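Local coordinates for protein blood group a-and b-cleaving endo-beta-galactosidase (Streptococcus pneumoniae, PDB 2YGL) that probably cleaves blood group A and B antigens as a family 98 endo-beta-galactosidase, its tandem CBM51 modules here probably binding the carbohydrate, at residues V291-V296 with T325-L330; S267-D272 with D341-G346; L278-A283 with K336-D341; I271-N276 with I308-S313; S248-I253 with E329-S334. All coordinates share one frame; numbering follows the deposited sequence.

How the contacts relate
All five contacts lie in the second of the two CBM51 modules, a beta-sandwich. Contacts 1 and 5 belong to one sheet and share strand 327-334, contact 1 pairing it with strand 285-292 and contact 5 with strand 251-256. Contact 2 is fully buried and belongs to the other sheet; the two sheets touch, for one, where Leu330 CD1 packs on Leu345 CD1 at 3.7 Å. Backbone ladders carry these three, helped by the Asp293 carboxylate in contact 1 and by a proline-tyrosine contact in contact 5. Contacts 3 and 4 tie loops together through stacked flat groups and waters. Contact 3 lies at the surface, whereas contact 4 is partly buried, continues from contact 2 through Ile271 and Asp272, and meets contact 3 through Lys309.

Contact 1: residues V291-V296 with T325-L330; sequences VADGKV and TQTIEL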
# COMPACT_ATOMS: atom_id res chain seq x y z
N VAL A 291 -4.61 -23.80 -6.08
CA VAL A 291 -3.75 -24.86 -5.54
C VAL A 291 -2.30 -24.63 -5.98
O VAL A 291 -2.00 -24.59 -7.17
CB VAL A 291 -4.24 -26.26 -5.98
CG1 VAL A 291 -3.50 -27.36 -5.24
CG2 VAL A 291 -5.75 -26.41 -5.76
N ALA A 292 -1.41 -24.48 -5.00
CA ALA A 292 0.02 -24.31 -5.26
C ALA A 292 0.78 -25.58 -4.88
O ALA A 292 0.81 -25.97 -3.71
CB ALA A 292 0.56 -23.10 -4.50
N ASP A 293 1.39 -26.21 -5.88
CA ASP A 293 2.13 -27.47 -5.72
C ASP A 293 1.35 -28.53 -4.92
O ASP A 293 1.89 -29.15 -4.01
CB ASP A 293 3.52 -27.24 -5.10
CG ASP A 293 4.41 -26.38 -5.99
OD1 ASP A 293 4.35 -26.53 -7.23
OD2 ASP A 293 5.17 -25.56 -5.44
N GLY A 294 0.08 -28.71 -5.28
CA GLY A 294 -0.76 -29.73 -4.64
C GLY A 294 -1.41 -29.28 -3.34
O GLY A 294 -2.20 -30.02 -2.77
N LYS A 295 -1.07 -28.08 -2.89
CA LYS A 295 -1.60 -27.54 -1.64
C LYS A 295 -2.60 -26.41 -1.88
O LYS A 295 -2.29 -25.42 -2.55
CB LYS A 295 -0.45 -27.06 -0.74
CG LYS A 295 -0.83 -26.83 0.71
CD LYS A 295 0.37 -26.37 1.53
CE LYS A 295 0.03 -26.22 3.01
NZ LYS A 295 -0.86 -25.05 3.28
N VAL A 296 -3.80 -26.58 -1.33
CA VAL A 296 -4.85 -25.57 -1.44
C VAL A 296 -4.43 -24.32 -0.66
O VAL A 296 -4.23 -24.38 0.56
CB VAL A 296 -6.22 -26.10 -0.93
CG1 VAL A 296 -7.27 -25.00 -0.91
CG2 VAL A 296 -6.69 -27.27 -1.79
N THR A 325 7.19 -21.62 -5.88
CA THR A 325 6.08 -22.43 -6.39
C THR A 325 6.37 -22.89 -7.83
O THR A 325 6.78 -22.09 -8.67
CB THR A 325 4.73 -21.67 -6.33
OG1 THR A 325 4.39 -21.41 -4.96
CG2 THR A 325 3.60 -22.46 -6.98
N GLN A 326 6.15 -24.18 -8.08
CA GLN A 326 6.41 -24.77 -9.39
C GLN A 326 5.15 -24.83 -10.25
O GLN A 326 5.20 -24.59 -11.47
CB GLN A 326 6.99 -26.19 -9.25
CG GLN A 326 8.28 -26.28 -8.42
CD GLN A 326 9.38 -25.39 -8.97
OE1 GLN A 326 9.69 -24.34 -8.41
NE2 GLN A 326 9.97 -25.80 -10.09
N THR A 327 4.03 -25.14 -9.61
CA THR A 327 2.77 -25.40 -10.29
C THR A 327 1.61 -24.68 -9.60
O THR A 327 1.48 -24.72 -8.37
CB THR A 327 2.49 -26.92 -10.33
OG1 THR A 327 3.56 -27.58 -11.01
CG2 THR A 327 1.18 -27.23 -11.06
N ILE A 328 0.79 -24.00 -10.39
CA ILE A 328 -0.46 -23.43 -9.90
C ILE A 328 -1.63 -24.05 -10.65
O ILE A 328 -1.64 -24.09 -11.88
CB ILE A 328 -0.49 -21.87 -10.01
CG1 ILE A 328 0.54 -21.25 -9.05
CG2 ILE A 328 -1.90 -21.33 -9.71
CD1 ILE A 328 0.81 -19.77 -9.28
N GLU A 329 -2.60 -24.57 -9.89
CA GLU A 329 -3.82 -25.14 -10.45
C GLU A 329 -5.05 -24.36 -9.98
O GLU A 329 -5.16 -24.00 -8.81
CB GLU A 329 -3.96 -26.61 -10.07
CG GLU A 329 -3.01 -27.54 -10.81
CD GLU A 329 -2.92 -28.92 -10.16
OE1 GLU A 329 -2.56 -29.00 -8.97
OE2 GLU A 329 -3.19 -29.92 -10.86
N LEU A 330 -5.97 -24.13 -10.92
CA LEU A 330 -7.23 -23.45 -10.63
C LEU A 330 -8.37 -24.46 -10.80
O LEU A 330 -8.65 -24.90 -11.91
CB LEU A 330 -7.42 -22.25 -11.56
CG LEU A 330 -6.25 -21.27 -11.67
CD1 LEU A 330 -6.56 -20.21 -12.72
CD2 LEU A 330 -5.91 -20.61 -10.33
O HOH W 1 -0.61 -27.60 -7.75
O HOH W 2 4.42 -23.80 -3.50
O HOH W 3 4.69 -28.89 -8.53
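Asp293 turns its carboxylate onto the backbone that leads into strand 327-330. OD1 accepts from Thr327 N at 2.8 Å and also from Gln326 N, while OD2 takes the same Gln326 N at 3.1 Å; both oxygens present their syn lone pairs to that forked N-H. Chi1 of -63° sets CG beside the backbone N of Asp293, the atom that itself donates to Thr327 O at 2.9 Å. Next along the ladder, Val291 and Glu329 form an antiparallel hydrogen-bonded pair, Val291 N giving to Glu329 O and Glu329 N to Val291 O, each at 2.8 Å. Their side chains cross obliquely on one face, with the two CB atoms 4.1 Å apart. On the other face, Ala292 CB meets Thr325 CG2, methyl against methyl.

What positions the aspartate is the type I' turn from Ala292 to Lys295, closing the hairpin of strands 285-292 and 295-299; both central residues, Asp293 and Gly294, have positive phi, which glycine takes easily. Farther out, one water joins Gly294 N to Glu329 OE1, and others join Asp293 to the hydroxyls of Thr327 and Thr325, the latter also hydrogen-bonded to Pro322 O. Two backbone N-H groups, one forked, and two donating waters on this carboxylate are consistent with the charged form.

Contact 2: residues S267-D272 with D341-G346; sequences SYVGID and DELVLG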
# COMPACT_ATOMS: atom_id res chain seq x y z
N SER A 267 -8.08 -12.38 -9.11
CA SER A 267 -9.23 -12.60 -9.99
C SER A 267 -10.56 -12.47 -9.27
O SER A 267 -10.70 -12.88 -8.12
CB SER A 267 -9.15 -13.99 -10.65
OG SER A 267 -10.16 -14.14 -11.63
N TYR A 268 -11.54 -11.89 -9.97
CA TYR A 268 -12.94 -12.02 -9.57
C TYR A 268 -13.46 -13.36 -10.07
O TYR A 268 -13.08 -13.81 -11.16
CB TYR A 268 -13.78 -10.86 -10.11
CG TYR A 268 -13.52 -9.58 -9.36
CD1 TYR A 268 -14.19 -9.30 -8.16
CD2 TYR A 268 -12.59 -8.65 -9.82
CE1 TYR A 268 -13.94 -8.12 -7.45
CE2 TYR A 268 -12.34 -7.48 -9.13
CZ TYR A 268 -13.01 -7.22 -7.94
OH TYR A 268 -12.76 -6.06 -7.26
N VAL A 269 -14.31 -14.01 -9.28
CA VAL A 269 -14.80 -15.36 -9.59
C VAL A 269 -16.31 -15.44 -9.39
O VAL A 269 -16.83 -15.06 -8.34
CB VAL A 269 -14.10 -16.45 -8.71
CG1 VAL A 269 -14.57 -17.85 -9.11
CG2 VAL A 269 -12.59 -16.36 -8.82
N GLY A 270 -17.00 -15.95 -10.41
CA GLY A 270 -18.44 -16.20 -10.33
C GLY A 270 -18.97 -16.87 -11.58
O GLY A 270 -18.19 -17.32 -12.43
N ILE A 271 -20.29 -16.93 -11.69
CA ILE A 271 -20.95 -17.54 -12.84
C ILE A 271 -21.28 -16.48 -13.88
O ILE A 271 -21.90 -15.46 -13.55
CB ILE A 271 -22.22 -18.31 -12.41
CG1 ILE A 271 -21.84 -19.45 -11.46
CG2 ILE A 271 -22.97 -18.85 -13.62
CD1 ILE A 271 -22.89 -19.79 -10.44
N ASP A 272 -20.87 -16.71 -15.12
CA ASP A 272 -21.10 -15.75 -16.20
C ASP A 272 -22.60 -15.51 -16.40
O ASP A 272 -23.40 -16.44 -16.32
CB ASP A 272 -20.45 -16.19 -17.51
CG ASP A 272 -20.33 -15.06 -18.52
OD1 ASP A 272 -21.29 -14.83 -19.28
OD2 ASP A 272 -19.28 -14.39 -18.54
N ASP A 341 -23.01 -23.94 -14.56
CA ASP A 341 -21.64 -24.35 -14.24
C ASP A 341 -20.59 -23.59 -15.05
O ASP A 341 -19.42 -23.97 -15.10
CB ASP A 341 -21.47 -25.87 -14.39
CG ASP A 341 -21.98 -26.40 -15.73
OD1 ASP A 341 -22.12 -25.61 -16.69
OD2 ASP A 341 -22.23 -27.61 -15.82
N GLU A 342 -21.03 -22.49 -15.68
CA GLU A 342 -20.16 -21.66 -16.52
C GLU A 342 -19.36 -20.69 -15.66
O GLU A 342 -19.64 -19.48 -15.63
CB GLU A 342 -21.01 -20.89 -17.54
CG GLU A 342 -21.73 -21.76 -18.57
CD GLU A 342 -20.90 -22.01 -19.83
OE1 GLU A 342 -20.21 -21.08 -20.30
OE2 GLU A 342 -20.95 -23.14 -20.35
N LEU A 343 -18.36 -21.22 -14.95
CA LEU A 343 -17.52 -20.42 -14.07
C LEU A 343 -16.54 -19.59 -14.89
O LEU A 343 -15.88 -20.09 -15.80
CB LEU A 343 -16.78 -21.32 -13.07
CG LEU A 343 -16.04 -20.67 -11.89
CD1 LEU A 343 -15.99 -21.60 -10.68
CD2 LEU A 343 -14.63 -20.24 -12.27
N VAL A 344 -16.46 -18.30 -14.57
CA VAL A 344 -15.51 -17.40 -15.22
C VAL A 344 -14.60 -16.71 -14.21
O VAL A 344 -15.00 -16.41 -13.08
CB VAL A 344 -16.21 -16.34 -16.13
CG1 VAL A 344 -16.79 -17.00 -17.38
CG2 VAL A 344 -17.30 -15.59 -15.37
N LEU A 345 -13.36 -16.48 -14.62
CA LEU A 345 -12.39 -15.76 -13.82
C LEU A 345 -12.17 -14.39 -14.46
O LEU A 345 -11.50 -14.28 -15.49
CB LEU A 345 -11.08 -16.55 -13.71
CG LEU A 345 -11.17 -18.02 -13.28
CD1 LEU A 345 -9.82 -18.70 -13.38
CD2 LEU A 345 -11.72 -18.16 -11.87
N GLY A 346 -12.76 -13.36 -13.87
CA GLY A 346 -12.70 -12.01 -14.41
C GLY A 346 -11.45 -11.24 -14.02
O GLY A 346 -11.21 -10.99 -12.84
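Val269 and Leu345 lie side by side on the inner face of an antiparallel pair from the CBM51 beta-sandwich, strand 262-271 against strand 343-352. From CB, which points to that inner face, Val269 divides: CG1, anti to the backbone N (chi1 -177°), comes 4.0 Å from Leu343 CD2, and CG2 meets Leu345 CD2 at 3.6 Å. Branched aliphatic side chains suit this interior, where Phe288 of the facing sheet covers both Val269 and Leu345.

On the other face, Val344 sets its methyls against the CB of Asp272, CG1 at 3.8 Å. Gly270 pairs with Val344, whose CG2 is 3.5 Å from Gly270 O. The carboxylate of Asp272 has its own partners, Lys229 N and Ser274.

The backbone ladder is uneven. Val344 N gives to Gly270 O at 2.9 Å, nearly along the C=O axis, but the return bond from Gly270 N to Val344 O is weak. Beyond the strand, Asp272 N still bonds the carbonyl of Glu342, the residue at the centre of an inverse gamma turn. At the other end Tyr268 O accepts twice, from Gly346 N at 2.8 Å and, from the opposite face of its carbonyl plane, from Ser267 OG at 3.0 Å.

Contact 3: residues L278-A283 with K336-D341; sequences LNSDYA and KHTWAD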
# COMPACT_ATOMS: atom_id res chain seq x y z
N LEU A 278 -31.76 -21.75 -13.64
CA LEU A 278 -33.13 -21.90 -13.15
C LEU A 278 -33.11 -21.85 -11.63
O LEU A 278 -32.17 -22.35 -11.00
CB LEU A 278 -33.72 -23.24 -13.60
CG LEU A 278 -33.92 -23.55 -15.09
CD1 LEU A 278 -34.48 -24.95 -15.26
CD2 LEU A 278 -34.84 -22.53 -15.76
N ASN A 279 -34.14 -21.25 -11.04
CA ASN A 279 -34.22 -21.12 -9.59
C ASN A 279 -34.22 -22.48 -8.89
O ASN A 279 -35.01 -23.37 -9.23
CB ASN A 279 -35.44 -20.29 -9.18
CG ASN A 279 -35.27 -18.81 -9.48
OD1 ASN A 279 -34.18 -18.34 -9.79
ND2 ASN A 279 -36.37 -18.06 -9.39
N SER A 280 -33.30 -22.64 -7.93
CA SER A 280 -33.07 -23.93 -7.27
C SER A 280 -32.51 -23.72 -5.87
O SER A 280 -31.80 -22.74 -5.61
CB SER A 280 -32.11 -24.78 -8.12
OG SER A 280 -31.82 -26.03 -7.51
N ASP A 281 -32.83 -24.65 -4.97
CA ASP A 281 -32.24 -24.67 -3.63
C ASP A 281 -30.76 -25.08 -3.67
O ASP A 281 -30.00 -24.73 -2.77
CB ASP A 281 -33.01 -25.62 -2.71
CG ASP A 281 -34.27 -25.00 -2.14
OD1 ASP A 281 -34.46 -23.77 -2.26
OD2 ASP A 281 -35.08 -25.75 -1.56
N TYR A 282 -30.38 -25.82 -4.71
CA TYR A 282 -29.02 -26.34 -4.85
C TYR A 282 -28.03 -25.29 -5.34
O TYR A 282 -28.39 -24.39 -6.11
CB TYR A 282 -29.01 -27.55 -5.79
CG TYR A 282 -29.76 -28.74 -5.24
CD1 TYR A 282 -29.12 -29.69 -4.44
CD2 TYR A 282 -31.13 -28.91 -5.51
CE1 TYR A 282 -29.82 -30.78 -3.93
CE2 TYR A 282 -31.83 -30.00 -5.00
CZ TYR A 282 -31.17 -30.93 -4.21
OH TYR A 282 -31.87 -32.00 -3.71
N ALA A 283 -26.79 -25.42 -4.88
CA ALA A 283 -25.70 -24.56 -5.34
C ALA A 283 -25.41 -24.84 -6.81
O ALA A 283 -25.43 -25.99 -7.25
CB ALA A 283 -24.45 -24.78 -4.50
N LYS A 336 -23.57 -29.86 -9.65
CA LYS A 336 -24.02 -31.18 -10.12
C LYS A 336 -25.54 -31.37 -10.30
O LYS A 336 -25.97 -32.37 -10.89
CB LYS A 336 -23.43 -32.31 -9.26
CG LYS A 336 -21.92 -32.46 -9.41
CD LYS A 336 -21.35 -33.34 -8.32
CE LYS A 336 -19.83 -33.38 -8.39
NZ LYS A 336 -19.25 -34.13 -7.25
N HIS A 337 -26.34 -30.42 -9.82
CA HIS A 337 -27.79 -30.52 -9.90
C HIS A 337 -28.43 -29.54 -10.90
O HIS A 337 -29.62 -29.63 -11.18
CB HIS A 337 -28.42 -30.33 -8.51
CG HIS A 337 -28.11 -31.45 -7.56
ND1 HIS A 337 -29.06 -32.35 -7.14
CD2 HIS A 337 -26.95 -31.81 -6.96
CE1 HIS A 337 -28.51 -33.22 -6.31
NE2 HIS A 337 -27.23 -32.91 -6.18
N THR A 338 -27.63 -28.62 -11.43
CA THR A 338 -28.14 -27.55 -12.31
C THR A 338 -27.28 -27.36 -13.58
O THR A 338 -26.37 -28.15 -13.84
CB THR A 338 -28.25 -26.20 -11.55
OG1 THR A 338 -26.96 -25.81 -11.08
CG2 THR A 338 -29.21 -26.30 -10.37
N TRP A 339 -27.59 -26.32 -14.35
CA TRP A 339 -26.87 -26.01 -15.59
C TRP A 339 -25.87 -24.85 -15.47
O TRP A 339 -25.01 -24.68 -16.34
CB TRP A 339 -27.84 -25.66 -16.72
CG TRP A 339 -28.71 -26.78 -17.17
CD1 TRP A 339 -28.34 -28.07 -17.44
CD2 TRP A 339 -30.11 -26.70 -17.47
NE1 TRP A 339 -29.42 -28.80 -17.86
CE2 TRP A 339 -30.52 -27.98 -17.89
CE3 TRP A 339 -31.06 -25.66 -17.41
CZ2 TRP A 339 -31.84 -28.26 -18.25
CZ3 TRP A 339 -32.37 -25.94 -17.77
CH2 TRP A 339 -32.75 -27.23 -18.19
N ALA A 340 -25.99 -24.05 -14.41
CA ALA A 340 -25.16 -22.86 -14.24
C ALA A 340 -23.75 -23.20 -13.74
O ALA A 340 -23.35 -22.79 -12.65
CB ALA A 340 -25.85 -21.85 -13.31
N ASP A 341 -23.01 -23.94 -14.56
CA ASP A 341 -21.64 -24.35 -14.24
C ASP A 341 -20.59 -23.59 -15.05
O ASP A 341 -19.42 -23.97 -15.10
CB ASP A 341 -21.47 -25.87 -14.39
CG ASP A 341 -21.98 -26.40 -15.73
OD1 ASP A 341 -22.12 -25.61 -16.69
OD2 ASP A 341 -22.23 -27.61 -15.82
O HOH W 4 -29.36 -24.09 -14.14
O HOH W 5 -26.02 -27.61 -9.39
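Tyr282 and His337 form the aromatic part of this contact, an offset stack with planes only 4° apart and centroids 4.1 Å from each other. Tyr282 CD1 sits over the centre of the imidazole, whereas His337 ND1 lies toward the rim of the phenol ring, so the imidazole lies over the CD1-CE1 part of the phenol ring.

Van der Waals packing follows. Leu278 CD1 reaches the six-membered end of the Trp339 indole, 3.4 Å from CZ3, and Thr338 CG2 packs on Ser280 CB and OG. The segments are loops at one end of the CBM51 beta-sandwich, one joining strands 262-271 and 285-292, the other strands 327-334 and 343-352.

Between the two segments the polar links run through water. One water gives to Ala283 O at 2.7 Å and to Thr338 OG1, and accepts from His337 N; just beyond, Thr338 OG1 bonds Asp284 OD1 directly. Threonine suits this place by offering a methyl to Ser280 and a hydroxyl to the water and Asp284. Ser280 OG accepts from Tyr282 N at 3.2 Å, an ST turn at the edge of the tyrosine ring.

Contact 4: residues I271-N276 with I308-S313; sequences IDRSAN and IKYDTS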
# COMPACT_ATOMS: atom_id res chain seq x y z
N ILE A 271 -20.29 -16.93 -11.69
CA ILE A 271 -20.95 -17.54 -12.84
C ILE A 271 -21.28 -16.48 -13.88
O ILE A 271 -21.90 -15.46 -13.55
CB ILE A 271 -22.22 -18.31 -12.41
CG1 ILE A 271 -21.84 -19.45 -11.46
CG2 ILE A 271 -22.97 -18.85 -13.62
CD1 ILE A 271 -22.89 -19.79 -10.44
N ASP A 272 -20.87 -16.71 -15.12
CA ASP A 272 -21.10 -15.75 -16.20
C ASP A 272 -22.60 -15.51 -16.40
O ASP A 272 -23.40 -16.44 -16.32
CB ASP A 272 -20.45 -16.19 -17.51
CG ASP A 272 -20.33 -15.06 -18.52
OD1 ASP A 272 -21.29 -14.83 -19.28
OD2 ASP A 272 -19.28 -14.39 -18.54
N ARG A 273 -22.95 -14.26 -16.67
CA ARG A 273 -24.35 -13.85 -16.82
C ARG A 273 -25.08 -14.56 -17.96
O ARG A 273 -26.30 -14.65 -17.96
CB ARG A 273 -24.45 -12.32 -16.98
CG ARG A 273 -23.79 -11.50 -15.86
CD ARG A 273 -24.31 -11.86 -14.47
NE ARG A 273 -25.72 -11.51 -14.29
CZ ARG A 273 -26.53 -12.03 -13.37
NH1 ARG A 273 -26.09 -12.96 -12.53
NH2 ARG A 273 -27.79 -11.63 -13.30
N SER A 274 -24.31 -15.07 -18.93
CA SER A 274 -24.86 -15.74 -20.10
C SER A 274 -25.25 -17.20 -19.83
O SER A 274 -25.85 -17.85 -20.69
CB SER A 274 -23.87 -15.69 -21.26
OG SER A 274 -22.71 -16.47 -20.98
N ALA A 275 -24.92 -17.70 -18.65
CA ALA A 275 -25.17 -19.10 -18.30
C ALA A 275 -26.66 -19.42 -18.20
O ALA A 275 -27.47 -18.56 -17.85
CB ALA A 275 -24.47 -19.46 -17.00
N ASN A 276 -27.00 -20.66 -18.52
CA ASN A 276 -28.33 -21.19 -18.28
C ASN A 276 -28.55 -21.32 -16.78
O ASN A 276 -27.75 -21.95 -16.08
CB ASN A 276 -28.50 -22.56 -18.95
CG ASN A 276 -28.61 -22.46 -20.46
OD1 ASN A 276 -28.03 -23.27 -21.19
ND2 ASN A 276 -29.37 -21.48 -20.94
N ILE A 308 -22.09 -21.35 -4.26
CA ILE A 308 -22.63 -20.12 -4.83
C ILE A 308 -23.70 -20.42 -5.88
O ILE A 308 -23.79 -21.54 -6.39
CB ILE A 308 -21.52 -19.21 -5.46
CG1 ILE A 308 -20.85 -19.90 -6.65
CG2 ILE A 308 -20.50 -18.78 -4.39
CD1 ILE A 308 -20.05 -18.98 -7.55
N LYS A 309 -24.50 -19.40 -6.21
CA LYS A 309 -25.52 -19.52 -7.24
C LYS A 309 -25.33 -18.46 -8.33
O LYS A 309 -24.47 -17.59 -8.22
CB LYS A 309 -26.93 -19.44 -6.64
CG LYS A 309 -27.32 -20.66 -5.81
CD LYS A 309 -28.71 -20.50 -5.20
CE LYS A 309 -28.97 -21.58 -4.16
NZ LYS A 309 -30.28 -21.40 -3.47
N TYR A 310 -26.14 -18.55 -9.38
CA TYR A 310 -26.13 -17.59 -10.48
C TYR A 310 -26.27 -16.15 -9.99
O TYR A 310 -25.61 -15.25 -10.50
CB TYR A 310 -27.24 -17.93 -11.48
CG TYR A 310 -27.37 -16.96 -12.64
CD1 TYR A 310 -26.56 -17.08 -13.77
CD2 TYR A 310 -28.31 -15.93 -12.61
CE1 TYR A 310 -26.67 -16.20 -14.84
CE2 TYR A 310 -28.43 -15.04 -13.67
CZ TYR A 310 -27.61 -15.18 -14.78
OH TYR A 310 -27.73 -14.31 -15.84
N ASP A 311 -27.12 -15.95 -8.98
CA ASP A 311 -27.39 -14.62 -8.44
C ASP A 311 -26.34 -14.14 -7.43
O ASP A 311 -26.37 -12.98 -7.01
CB ASP A 311 -28.80 -14.58 -7.82
CG ASP A 311 -28.87 -15.30 -6.48
OD1 ASP A 311 -28.48 -14.70 -5.45
OD2 ASP A 311 -29.33 -16.47 -6.45
N THR A 312 -25.43 -15.03 -7.04
CA THR A 312 -24.37 -14.68 -6.09
C THR A 312 -23.39 -13.69 -6.73
O THR A 312 -22.89 -13.93 -7.83
CB THR A 312 -23.60 -15.93 -5.59
OG1 THR A 312 -24.53 -16.89 -5.07
CG2 THR A 312 -22.60 -15.56 -4.50
N SER A 313 -23.16 -12.57 -6.04
CA SER A 313 -22.15 -11.60 -6.46
C SER A 313 -20.79 -12.26 -6.55
O SER A 313 -20.40 -13.02 -5.66
CB SER A 313 -22.10 -10.41 -5.49
OG SER A 313 -23.13 -9.47 -5.77
O HOH W 6 -22.02 -16.11 -9.47
O HOH W 7 -23.59 -14.15 -12.02
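Tyr310 and Arg273 make a stacked, hydrogen-bonded link between two loops that flank the end of the sandwich: loop 271-276 follows strand 262-271, and loop 308-313 precedes strand 315-320. The guanidinium lies on one face of the phenol ring, planes 28° apart, with NH1 3.3 Å from Tyr310 CE2. The arginine chain is bent at chi2 and chi3, and the guanidinium ends over the ring. Tyr310 OH donates to Arg273 O at 2.6 Å, an oxygen that lies at the ring's edge, in its plane. A flat guanidinium suits this, giving its face to the ring while NE forms the salt bridge with Glu236.

A water accepts from Arg273 NH1 and gives to Ile271 O and Tyr310 O, knitting both backbones. Ile271 adds apolar packing, its CD1 4.1 Å from Ile308 CD1. Asp272 OD1 takes Ser274 N in an Asx turn that shapes the first loop.

Around this, strand 228-232 touches Arg273 and Asp272, strand 285-292 backs the two isoleucines through Ile285, and His277 stacks on Tyr310.

Contact 5: residues S248-I253 with E329-S334; sequences SNPSSI and ELKSYS
Pro250 and Tyr333 supply the CH-pi contact: Pro250 CB stands over the centre of the phenol ring, 3.5 Å from its centroid and 10° off the normal. The two side chains lie side by side, and the rigid pyrrolidine ring, preceded by a cis peptide, presents its C-H groups to the aromatic face. Tyr333 OH bonds to Glu289.

Backbone bonds form the ladder. Ser251 N and Ser332 N exchange bonds with each other's carbonyls, as do Ile253 and Leu330, in antiparallel order. Ser332 O accepts a second donor, Ser248 N at 3.1 Å, from above its carbonyl plane, and Ser334 N gives to Ser248 O at 2.7 Å, carrying the pairing past the cis proline.

The small serines Ser251 and Ser332 pair on the buried face, Ser251 OG bonded to Val246 O. On the outward face one water links Ser252 OG, at 2.7 Å, with Glu329 OE2, to which it donates.

Strand 327-334 runs between strand 251-256 and strand 285-292, while Leu330 and Ser332 face Leu345 and Leu343 of strand 343-352 across the sandwich.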
# COMPACT_ATOMS: atom_id res chain seq x y z
N SER A 248 -16.36 -28.98 -13.00
CA SER A 248 -16.50 -30.43 -13.03
C SER A 248 -16.27 -31.03 -11.64
O SER A 248 -16.78 -30.50 -10.65
CB SER A 248 -15.56 -31.05 -14.08
OG SER A 248 -15.99 -32.35 -14.43
N ASN A 249 -15.50 -32.11 -11.55
CA ASN A 249 -15.36 -32.86 -10.30
C ASN A 249 -13.93 -33.10 -9.77
O ASN A 249 -13.66 -34.17 -9.21
CB ASN A 249 -16.10 -34.20 -10.42
CG ASN A 249 -15.57 -35.05 -11.58
OD1 ASN A 249 -14.71 -34.62 -12.35
ND2 ASN A 249 -16.10 -36.26 -11.70
N PRO A 250 -13.01 -32.12 -9.90
CA PRO A 250 -13.15 -30.79 -10.50
C PRO A 250 -12.66 -30.75 -11.94
O PRO A 250 -12.13 -31.74 -12.46
CB PRO A 250 -12.21 -29.95 -9.63
CG PRO A 250 -11.08 -30.90 -9.31
CD PRO A 250 -11.67 -32.30 -9.31
N SER A 251 -12.85 -29.60 -12.59
CA SER A 251 -12.10 -29.29 -13.79
C SER A 251 -10.93 -28.42 -13.34
O SER A 251 -11.04 -27.69 -12.35
CB SER A 251 -12.97 -28.55 -14.80
OG SER A 251 -13.38 -27.29 -14.29
N SER A 252 -9.81 -28.50 -14.05
CA SER A 252 -8.59 -27.83 -13.61
C SER A 252 -7.83 -27.17 -14.75
O SER A 252 -7.68 -27.76 -15.82
CB SER A 252 -7.69 -28.82 -12.87
OG SER A 252 -6.55 -28.18 -12.34
N ILE A 253 -7.36 -25.95 -14.51
CA ILE A 253 -6.44 -25.27 -15.41
C ILE A 253 -5.10 -25.20 -14.69
O ILE A 253 -5.01 -24.69 -13.57
CB ILE A 253 -6.93 -23.85 -15.80
CG1 ILE A 253 -8.41 -23.86 -16.19
CG2 ILE A 253 -6.07 -23.27 -16.93
CD1 ILE A 253 -9.07 -22.48 -16.17
N GLU A 329 -2.60 -24.57 -9.89
CA GLU A 329 -3.82 -25.14 -10.45
C GLU A 329 -5.05 -24.36 -9.98
O GLU A 329 -5.16 -24.00 -8.81
CB GLU A 329 -3.96 -26.61 -10.07
CG GLU A 329 -3.01 -27.54 -10.81
CD GLU A 329 -2.92 -28.92 -10.16
OE1 GLU A 329 -2.56 -29.00 -8.97
OE2 GLU A 329 -3.19 -29.92 -10.86
N LEU A 330 -5.97 -24.13 -10.92
CA LEU A 330 -7.23 -23.45 -10.63
C LEU A 330 -8.37 -24.46 -10.80
O LEU A 330 -8.65 -24.90 -11.91
CB LEU A 330 -7.42 -22.25 -11.56
CG LEU A 330 -6.25 -21.27 -11.67
CD1 LEU A 330 -6.56 -20.21 -12.72
CD2 LEU A 330 -5.91 -20.61 -10.33
N LYS A 331 -9.00 -24.82 -9.69
CA LYS A 331 -9.93 -25.96 -9.66
C LYS A 331 -11.38 -25.53 -9.43
O LYS A 331 -11.67 -24.81 -8.47
CB LYS A 331 -9.50 -26.99 -8.62
CG LYS A 331 -8.09 -27.53 -8.82
CD LYS A 331 -7.81 -28.72 -7.93
CE LYS A 331 -6.42 -29.27 -8.16
NZ LYS A 331 -6.14 -30.44 -7.29
N SER A 332 -12.26 -25.97 -10.32
CA SER A 332 -13.67 -25.59 -10.29
C SER A 332 -14.56 -26.81 -10.07
O SER A 332 -14.52 -27.77 -10.84
CB SER A 332 -14.06 -24.88 -11.59
OG SER A 332 -13.19 -23.80 -11.86
N TYR A 333 -15.38 -26.74 -9.02
CA TYR A 333 -16.22 -27.85 -8.61
C TYR A 333 -17.70 -27.57 -8.88
O TYR A 333 -18.27 -26.61 -8.36
CB TYR A 333 -16.01 -28.17 -7.13
CG TYR A 333 -14.62 -28.67 -6.78
CD1 TYR A 333 -13.55 -27.79 -6.64
CD2 TYR A 333 -14.38 -30.03 -6.57
CE1 TYR A 333 -12.28 -28.24 -6.31
CE2 TYR A 333 -13.11 -30.50 -6.24
CZ TYR A 333 -12.06 -29.59 -6.11
OH TYR A 333 -10.81 -30.04 -5.79
N SER A 334 -18.30 -28.43 -9.69
CA SER A 334 -19.69 -28.30 -10.11
C SER A 334 -20.67 -28.58 -8.98
O SER A 334 -20.40 -29.40 -8.10
CB SER A 334 -19.95 -29.24 -11.29
OG SER A 334 -21.27 -29.09 -11.78
O HOH W 8 -4.52 -29.81 -13.11